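Chitinase (Paenibacillus sp. FPU-7, PDB 5GZT) probably hydrolyses internal beta-1,4 linkages of chitin and chitodextrins as a two-catalytic-domain family 18 endochitinase. Local coordinates at residues Gly309-Gly314 with Val365-Trp370; Tyr478-Thr483 with Lys526-Gly531. All coordinates share one frame; numbering follows the deposited sequence.

Contact 1. Residues Gly309-Gly314 with Val365-Trp370; sequences GRINNG and VSIGGW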
ATOM      1  N   GLY B 309       0.751  15.909  -8.200  1.00 31.87           N
ATOM      2  CA  GLY B 309       1.462  17.131  -8.441  1.00 30.44           C
ATOM      3  C   GLY B 309       1.903  17.231  -9.857  1.00 29.74           C
ATOM      4  O   GLY B 309       2.117  16.239 -10.523  1.00 29.92           O
ATOM      5  N   ARG B 310       2.073  18.469 -10.331  1.00 36.29           N
ATOM      6  CA  ARG B 310       2.417  18.727 -11.708  1.00 33.28           C
ATOM      7  C   ARG B 310       3.654  19.623 -11.872  1.00 36.97           C
ATOM      8  O   ARG B 310       4.175  20.235 -10.919  1.00 33.15           O
ATOM      9  CB  ARG B 310       1.200  19.286 -12.431  1.00 36.70           C
ATOM     10  CG  ARG B 310       0.063  18.272 -12.654  1.00 35.12           C
ATOM     11  CD  ARG B 310       0.537  17.185 -13.594  1.00 38.13           C
ATOM     12  NE  ARG B 310      -0.222  15.948 -13.645  1.00 39.18           N
ATOM     13  CZ  ARG B 310      -1.238  15.705 -14.475  1.00 40.42           C
ATOM     14  NH1 ARG B 310      -1.685  16.624 -15.300  1.00 35.58           N
ATOM     15  NH2 ARG B 310      -1.795  14.506 -14.490  1.00 42.06           N
ATOM     16  N   ILE B 311       4.119  19.687 -13.100  1.00 35.52           N
ATOM     17  CA  ILE B 311       5.250  20.533 -13.382  1.00 38.70           C
ATOM     18  C   ILE B 311       4.876  21.769 -14.203  1.00 40.26           C
ATOM     19  O   ILE B 311       4.449  21.651 -15.353  1.00 37.56           O
ATOM     20  CB  ILE B 311       6.317  19.742 -14.105  1.00 37.75           C
ATOM     21  CG1 ILE B 311       6.674  18.513 -13.243  1.00 36.00           C
ATOM     22  CG2 ILE B 311       7.545  20.628 -14.370  1.00 43.90           C
ATOM     23  CD1 ILE B 311       7.584  17.547 -13.937  1.00 33.35           C
ATOM     24  N   ASN B 312       5.082  22.947 -13.606  1.00 43.74           N
ATOM     25  CA  ASN B 312       4.979  24.227 -14.339  1.00 41.93           C
ATOM     26  C   ASN B 312       6.237  25.124 -14.162  1.00 42.41           C
ATOM     27  O   ASN B 312       6.646  25.377 -13.026  1.00 37.90           O
ATOM     28  CB  ASN B 312       3.782  25.017 -13.849  1.00 38.40           C
ATOM     29  CG  ASN B 312       3.363  26.074 -14.843  1.00 40.84           C
ATOM     30  OD1 ASN B 312       3.568  25.925 -16.054  1.00 41.18           O
ATOM     31  ND2 ASN B 312       2.734  27.121 -14.344  1.00 41.05           N
ATOM     32  N   ASN B 313       6.812  25.600 -15.276  1.00 45.35           N
ATOM     33  CA  ASN B 313       8.072  26.382 -15.237  1.00 51.52           C
ATOM     34  C   ASN B 313       9.076  25.624 -14.388  1.00 47.58           C
ATOM     35  O   ASN B 313       9.614  26.180 -13.430  1.00 46.87           O
ATOM     36  CB  ASN B 313       7.904  27.807 -14.647  1.00 56.07           C
ATOM     37  CG  ASN B 313       6.886  28.671 -15.392  1.00 58.61           C
ATOM     38  OD1 ASN B 313       6.167  29.451 -14.763  1.00 66.71           O
ATOM     39  ND2 ASN B 313       6.828  28.554 -16.714  1.00 60.10           N
ATOM     40  N   GLY B 314       9.210  24.327 -14.679  1.00 44.27           N
ATOM     41  CA  GLY B 314      10.234  23.456 -14.112  1.00 40.12           C
ATOM     42  C   GLY B 314      10.169  23.250 -12.643  1.00 38.66           C
ATOM     43  O   GLY B 314      11.122  22.726 -12.064  1.00 44.68           O
ATOM     44  N   VAL B 365       3.460  12.564  -2.263  1.00 28.92           N
ATOM     45  CA  VAL B 365       2.993  13.301  -3.389  1.00 30.60           C
ATOM     46  C   VAL B 365       3.486  12.538  -4.546  1.00 29.72           C
ATOM     47  O   VAL B 365       4.659  12.216  -4.595  1.00 26.50           O
ATOM     48  CB  VAL B 365       3.479  14.776  -3.488  1.00 36.02           C
ATOM     49  CG1 VAL B 365       4.994  14.928  -3.365  1.00 36.54           C
ATOM     50  CG2 VAL B 365       3.075  15.358  -4.851  1.00 36.88           C
ATOM     51  N   SER B 366       2.601  12.271  -5.517  1.00 28.91           N
ATOM     52  CA  SER B 366       3.004  11.661  -6.725  1.00 28.79           C
ATOM     53  C   SER B 366       3.023  12.714  -7.816  1.00 29.40           C
ATOM     54  O   SER B 366       2.048  13.411  -8.052  1.00 30.50           O
ATOM     55  CB  SER B 366       2.068  10.455  -7.059  1.00 31.17           C
ATOM     56  OG  SER B 366       2.428   9.938  -8.314  1.00 31.22           O
ATOM     57  N   ILE B 367       4.125  12.799  -8.534  1.00 28.26           N
ATOM     58  CA  ILE B 367       4.306  13.902  -9.436  1.00 29.45           C
ATOM     59  C   ILE B 367       4.278  13.406 -10.778  1.00 28.32           C
ATOM     60  O   ILE B 367       5.078  12.571 -11.052  1.00 26.68           O
ATOM     61  CB  ILE B 367       5.691  14.601  -9.180  1.00 36.38           C
ATOM     62  CG1 ILE B 367       5.737  15.079  -7.717  1.00 36.06           C
ATOM     63  CG2 ILE B 367       5.877  15.773 -10.159  1.00 34.35           C
ATOM     64  CD1 ILE B 367       7.101  15.467  -7.232  1.00 44.82           C
ATOM     65  N   GLY B 368       3.420  13.933 -11.656  1.00 28.01           N
ATOM     66  CA  GLY B 368       3.454  13.496 -13.053  1.00 29.61           C
ATOM     67  C   GLY B 368       2.104  12.877 -13.464  1.00 37.08           C
ATOM     68  O   GLY B 368       1.045  13.530 -13.288  1.00 29.94           O
ATOM     69  N   GLY B 369       2.149  11.667 -14.075  1.00 33.94           N
ATOM     70  CA  GLY B 369       0.961  10.923 -14.456  1.00 29.17           C
ATOM     71  C   GLY B 369       0.802  11.004 -15.960  1.00 32.36           C
ATOM     72  O   GLY B 369       1.639  11.596 -16.657  1.00 28.32           O
ATOM     73  N   TRP B 370      -0.299  10.451 -16.465  1.00 27.68           N
ATOM     74  CA  TRP B 370      -0.521  10.374 -17.888  1.00 30.78           C
ATOM     75  C   TRP B 370      -0.684  11.768 -18.398  1.00 30.70           C
ATOM     76  O   TRP B 370      -1.346  12.592 -17.761  1.00 32.40           O
ATOM     77  CB  TRP B 370      -1.801   9.563 -18.197  1.00 32.33           C
ATOM     78  CG  TRP B 370      -2.030   9.411 -19.633  1.00 31.76           C
ATOM     79  CD1 TRP B 370      -2.978  10.056 -20.396  1.00 35.31           C
ATOM     80  CD2 TRP B 370      -1.309   8.560 -20.521  1.00 34.69           C
ATOM     81  NE1 TRP B 370      -2.878   9.653 -21.702  1.00 35.71           N
ATOM     82  CE2 TRP B 370      -1.869   8.738 -21.813  1.00 36.41           C
ATOM     83  CE3 TRP B 370      -0.279   7.625 -20.344  1.00 33.94           C
ATOM     84  CZ2 TRP B 370      -1.421   8.042 -22.916  1.00 40.12           C
ATOM     85  CZ3 TRP B 370       0.192   6.963 -21.443  1.00 39.35           C
ATOM     86  CH2 TRP B 370      -0.367   7.180 -22.726  1.00 41.00           C
TER
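Arg310 reaches across to the backbone of Gly368, its NE donating to Gly368 O at 2.8 Å. This bond joins two neighbouring parallel strands, 303-312 and 362-368, of the first family 18 TIM barrel, at their C-terminal ends. The oxygen sits at the NE edge of the guanidinium but 28° out of its plane, and the N-H...O angle is bent to 131°; NH2 adds a weak second bond to the same oxygen, 3.2 Å from NH2. Although the root of the side chain leaves the partner strand, CG lies beside the backbone N and the chain folds at chi2 (-65°), which swings the guanidinium back over to Gly368. NH1, which does not touch Gly368, forms a salt bridge with Asp322 OD2, and the two partners together probably restrain the rotation of the group.

The strands themselves are joined through Gly309. Its N donates to Ser366 O at 2.8 Å, and its carbonyl O accepts from Gly368 N at 2.9 Å, while Ile367 CA approaches that same oxygen to 3.4 Å. A CB on Gly309 would press close to Val365 CG2; Gly368 adopts a backbone shape that would jam a CB against the preceding carbonyl.

On the helix side of the barrel wall, Ile311 CG1 packs against Ile367 CG2 at 4.2 Å, and Phe388 of helix 382-398 touches both isoleucines. Ser366, Gly368 and Gly369 belong to the SxGG signature of family 18 chitinases. The adjoining strand 403-407 carries part of the DxxDxDxE signature; its Asp405 bonds through the backbone to Val365 and Ile367, and Asp405 OD2 is hydrogen-bonded to Ser366 OG.

Contact 2. Residues Tyr478-Thr483 with Lys526-Gly531; sequences YINLMT and KLMVGG. With FMT (formic acid), chain G.
Leu481 lies aslant Leu527, with CD1 of Leu481 3.9 Å from CD2 of Leu527, on the outer wall of the same TIM barrel, where strands 478-481 and 527-532 run parallel. Leu481 also rests CG on Met528 O, 3.4 Å away, and touches Tyr517 of helix 510-519. An alanine in place of Leu481 would probably open a gap between Leu527 and that helix, leaving Leu527 CD2 without its neighbour and the isobutyl group freer to change rotamer. Beneath this layer the backbones are joined by Ile479 N to Lys526 O (2.7 Å), Met528 N to Ile479 O (2.8 Å) and Leu481 N to Met528 O (2.9 Å); the first two are nearly straight.

The barrel interior holds Tyr478 and Met528. Bends at chi2 and chi3 (-80° and -71°) curl the methionine so that SD stands 5.2 Å from the centroid of the Tyr478 ring, an oblique Met-aromatic contact, while Tyr478 OH bonds to Tyr305 and Glu452. At the N-terminal end of the pair, beside Tyr478, the extended Lys526 chain has its NZ hydrogen-bonded to the carbonyls of Thr473 and Leu476 and to a formic acid molecule, probably from the crystallisation liquor. Beyond Leu481 the chain turns at Met482, an inverse gamma turn. A CB on Gly530 would run into Leu481 O, and Thr483 OG1 donates to Gly530 O at 2.7 Å, meeting that carbonyl from the side.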
ATOM      1  N   TYR B 478      11.186   1.628  -3.610  1.00 30.20           N
ATOM      2  CA  TYR B 478      10.501   0.628  -4.456  1.00 29.50           C
ATOM      3  C   TYR B 478      10.098   1.199  -5.770  1.00 28.94           C
ATOM      4  O   TYR B 478      10.058   2.443  -5.972  1.00 31.65           O
ATOM      5  CB  TYR B 478       9.301   0.041  -3.696  1.00 28.08           C
ATOM      6  CG  TYR B 478       8.432   1.086  -3.071  1.00 31.06           C
ATOM      7  CD1 TYR B 478       8.736   1.612  -1.853  1.00 28.15           C
ATOM      8  CD2 TYR B 478       7.237   1.534  -3.702  1.00 30.12           C
ATOM      9  CE1 TYR B 478       7.957   2.592  -1.258  1.00 28.79           C
ATOM     10  CE2 TYR B 478       6.416   2.494  -3.084  1.00 29.10           C
ATOM     11  CZ  TYR B 478       6.784   3.050  -1.895  1.00 31.61           C
ATOM     12  OH  TYR B 478       5.995   3.987  -1.263  1.00 29.16           O
ATOM     13  N   ILE B 479       9.861   0.286  -6.710  1.00 31.86           N
ATOM     14  CA  ILE B 479       9.239   0.584  -7.972  1.00 29.33           C
ATOM     15  C   ILE B 479       7.766   0.090  -7.920  1.00 31.41           C
ATOM     16  O   ILE B 479       7.482  -1.090  -7.655  1.00 24.72           O
ATOM     17  CB  ILE B 479      10.000  -0.057  -9.125  1.00 31.19           C
ATOM     18  CG1 ILE B 479      11.454   0.493  -9.173  1.00 30.14           C
ATOM     19  CG2 ILE B 479       9.308   0.249 -10.437  1.00 32.35           C
ATOM     20  CD1 ILE B 479      12.320  -0.219 -10.157  1.00 29.57           C
ATOM     21  N   ASN B 480       6.854   1.027  -8.160  1.00 27.08           N
ATOM     22  CA  ASN B 480       5.421   0.735  -8.405  1.00 28.05           C
ATOM     23  C   ASN B 480       5.129   0.312  -9.838  1.00 25.98           C
ATOM     24  O   ASN B 480       5.118   1.156 -10.740  1.00 24.99           O
ATOM     25  CB  ASN B 480       4.601   1.953  -8.084  1.00 28.20           C
ATOM     26  CG  ASN B 480       4.791   2.405  -6.682  1.00 24.93           C
ATOM     27  OD1 ASN B 480       5.337   3.477  -6.451  1.00 33.21           O
ATOM     28  ND2 ASN B 480       4.313   1.633  -5.732  1.00 24.70           N
ATOM     29  N   LEU B 481       4.923  -0.983 -10.073  1.00 22.21           N
ATOM     30  CA  LEU B 481       4.748  -1.466 -11.430  1.00 22.06           C
ATOM     31  C   LEU B 481       3.328  -1.292 -11.935  1.00 22.84           C
ATOM     32  O   LEU B 481       2.386  -1.801 -11.338  1.00 24.99           O
ATOM     33  CB  LEU B 481       5.128  -2.924 -11.558  1.00 23.28           C
ATOM     34  CG  LEU B 481       6.534  -3.395 -11.241  1.00 23.21           C
ATOM     35  CD1 LEU B 481       6.548  -4.941 -11.176  1.00 23.00           C
ATOM     36  CD2 LEU B 481       7.450  -2.866 -12.349  1.00 24.01           C
ATOM     37  N   MET B 482       3.203  -0.617 -13.053  1.00 23.34           N
ATOM     38  CA  MET B 482       1.940  -0.316 -13.684  1.00 24.46           C
ATOM     39  C   MET B 482       1.467  -1.501 -14.499  1.00 19.69           C
ATOM     40  O   MET B 482       1.370  -1.453 -15.708  1.00 19.67           O
ATOM     41  CB  MET B 482       2.039   0.975 -14.498  1.00 25.71           C
ATOM     42  CG  MET B 482       2.106   2.174 -13.553  1.00 28.60           C
ATOM     43  SD  MET B 482       1.942   3.809 -14.345  1.00 35.09           S
ATOM     44  CE  MET B 482       3.396   3.761 -15.320  1.00 25.02           C
ATOM     45  N   THR B 483       1.164  -2.572 -13.762  1.00 19.08           N
ATOM     46  CA  THR B 483       0.724  -3.809 -14.339  1.00 18.34           C
ATOM     47  C   THR B 483      -0.821  -3.757 -14.618  1.00 19.41           C
ATOM     48  O   THR B 483      -1.566  -4.651 -14.172  1.00 19.07           O
ATOM     49  CB  THR B 483       1.108  -5.002 -13.453  1.00 17.79           C
ATOM     50  OG1 THR B 483       0.752  -4.739 -12.095  1.00 15.62           O
ATOM     51  CG2 THR B 483       2.656  -5.314 -13.618  1.00 20.26           C
ATOM     52  N   LYS B 526      11.768  -4.771  -3.839  1.00 23.01           N
ATOM     53  CA  LYS B 526      11.539  -3.397  -4.257  1.00 26.75           C
ATOM     54  C   LYS B 526      10.474  -3.341  -5.389  1.00 29.33           C
ATOM     55  O   LYS B 526      10.372  -2.307  -6.130  1.00 29.19           O
ATOM     56  CB  LYS B 526      12.873  -2.782  -4.752  1.00 29.58           C
ATOM     57  CG  LYS B 526      13.865  -2.438  -3.644  1.00 29.25           C
ATOM     58  CD  LYS B 526      15.070  -1.647  -4.127  1.00 33.89           C
ATOM     59  CE  LYS B 526      15.728  -0.933  -2.910  1.00 38.07           C
ATOM     60  NZ  LYS B 526      16.806  -0.042  -3.397  1.00 36.75           N
ATOM     61  N   LEU B 527       9.733  -4.447  -5.587  1.00 25.83           N
ATOM     62  CA  LEU B 527       8.729  -4.468  -6.665  1.00 26.45           C
ATOM     63  C   LEU B 527       7.337  -4.489  -6.095  1.00 27.05           C
ATOM     64  O   LEU B 527       6.959  -5.475  -5.406  1.00 27.56           O
ATOM     65  CB  LEU B 527       8.898  -5.669  -7.559  1.00 29.94           C
ATOM     66  CG  LEU B 527      10.135  -5.584  -8.461  1.00 28.65           C
ATOM     67  CD1 LEU B 527      10.199  -6.930  -9.151  1.00 27.83           C
ATOM     68  CD2 LEU B 527      10.066  -4.469  -9.484  1.00 27.95           C
ATOM     69  N   MET B 528       6.564  -3.448  -6.398  1.00 23.84           N
ATOM     70  CA  MET B 528       5.143  -3.434  -6.032  1.00 23.77           C
ATOM     71  C   MET B 528       4.379  -3.841  -7.296  1.00 25.01           C
ATOM     72  O   MET B 528       4.614  -3.365  -8.439  1.00 23.60           O
ATOM     73  CB  MET B 528       4.672  -2.074  -5.598  1.00 25.47           C
ATOM     74  CG  MET B 528       5.263  -1.545  -4.329  1.00 22.47           C
ATOM     75  SD  MET B 528       4.576  -2.141  -2.830  1.00 25.05           S
ATOM     76  CE  MET B 528       2.966  -1.343  -2.804  1.00 24.57           C
ATOM     77  N   VAL B 529       3.435  -4.722  -7.066  1.00 22.95           N
ATOM     78  CA  VAL B 529       2.581  -5.184  -8.140  1.00 22.32           C
ATOM     79  C   VAL B 529       1.376  -4.255  -8.257  1.00 19.71           C
ATOM     80  O   VAL B 529       0.732  -3.964  -7.232  1.00 21.64           O
ATOM     81  CB  VAL B 529       2.156  -6.620  -7.828  1.00 23.53           C
ATOM     82  CG1 VAL B 529       0.947  -7.062  -8.661  1.00 23.65           C
ATOM     83  CG2 VAL B 529       3.373  -7.521  -8.036  1.00 26.72           C
ATOM     84  N   GLY B 530       1.021  -3.899  -9.480  1.00 21.23           N
ATOM     85  CA  GLY B 530      -0.146  -3.019  -9.721  1.00 19.72           C
ATOM     86  C   GLY B 530      -1.492  -3.747 -10.017  1.00 18.55           C
ATOM     87  O   GLY B 530      -1.548  -4.786 -10.700  1.00 16.88           O
ATOM     88  N   GLY B 531      -2.558  -3.181  -9.483  1.00 17.97           N
ATOM     89  CA  GLY B 531      -3.919  -3.601  -9.787  1.00 19.70           C
ATOM     90  C   GLY B 531      -4.748  -2.369 -10.134  1.00 20.51           C
ATOM     91  O   GLY B 531      -4.320  -1.225  -9.890  1.00 21.49           O
TER
HETATM   92  C   FMT G4005      17.362   2.367  -0.856  1.00 61.39           C
HETATM   93  O1  FMT G4005      17.821   3.384  -1.408  1.00 56.89           O
HETATM   94  O2  FMT G4005      17.828   1.116  -1.063  1.00 49.89           O

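How the contacts relate
Contacts 1 and 2 join different strand pairs of one barrel, across the barrel from each other: the second strand with the third, and the sixth with the seventh. Their centres lie 20 Å apart and their nearest atoms about 7 Å, without touching. Tyr305, on the strand that leads into 309-314, bridges the interior, packing on Ser366 of contact 1 and bonding to Tyr478 OH of contact 2. Glu409, from the family's DxxDxDxE signature, is touched by Trp370 of contact 1 and Met482 of contact 2, so both contacts border the end of the barrel where family 18 enzymes keep their active site. The sodium ion is bound elsewhere, by Glu44, Thr50, Phe52 and Ser72.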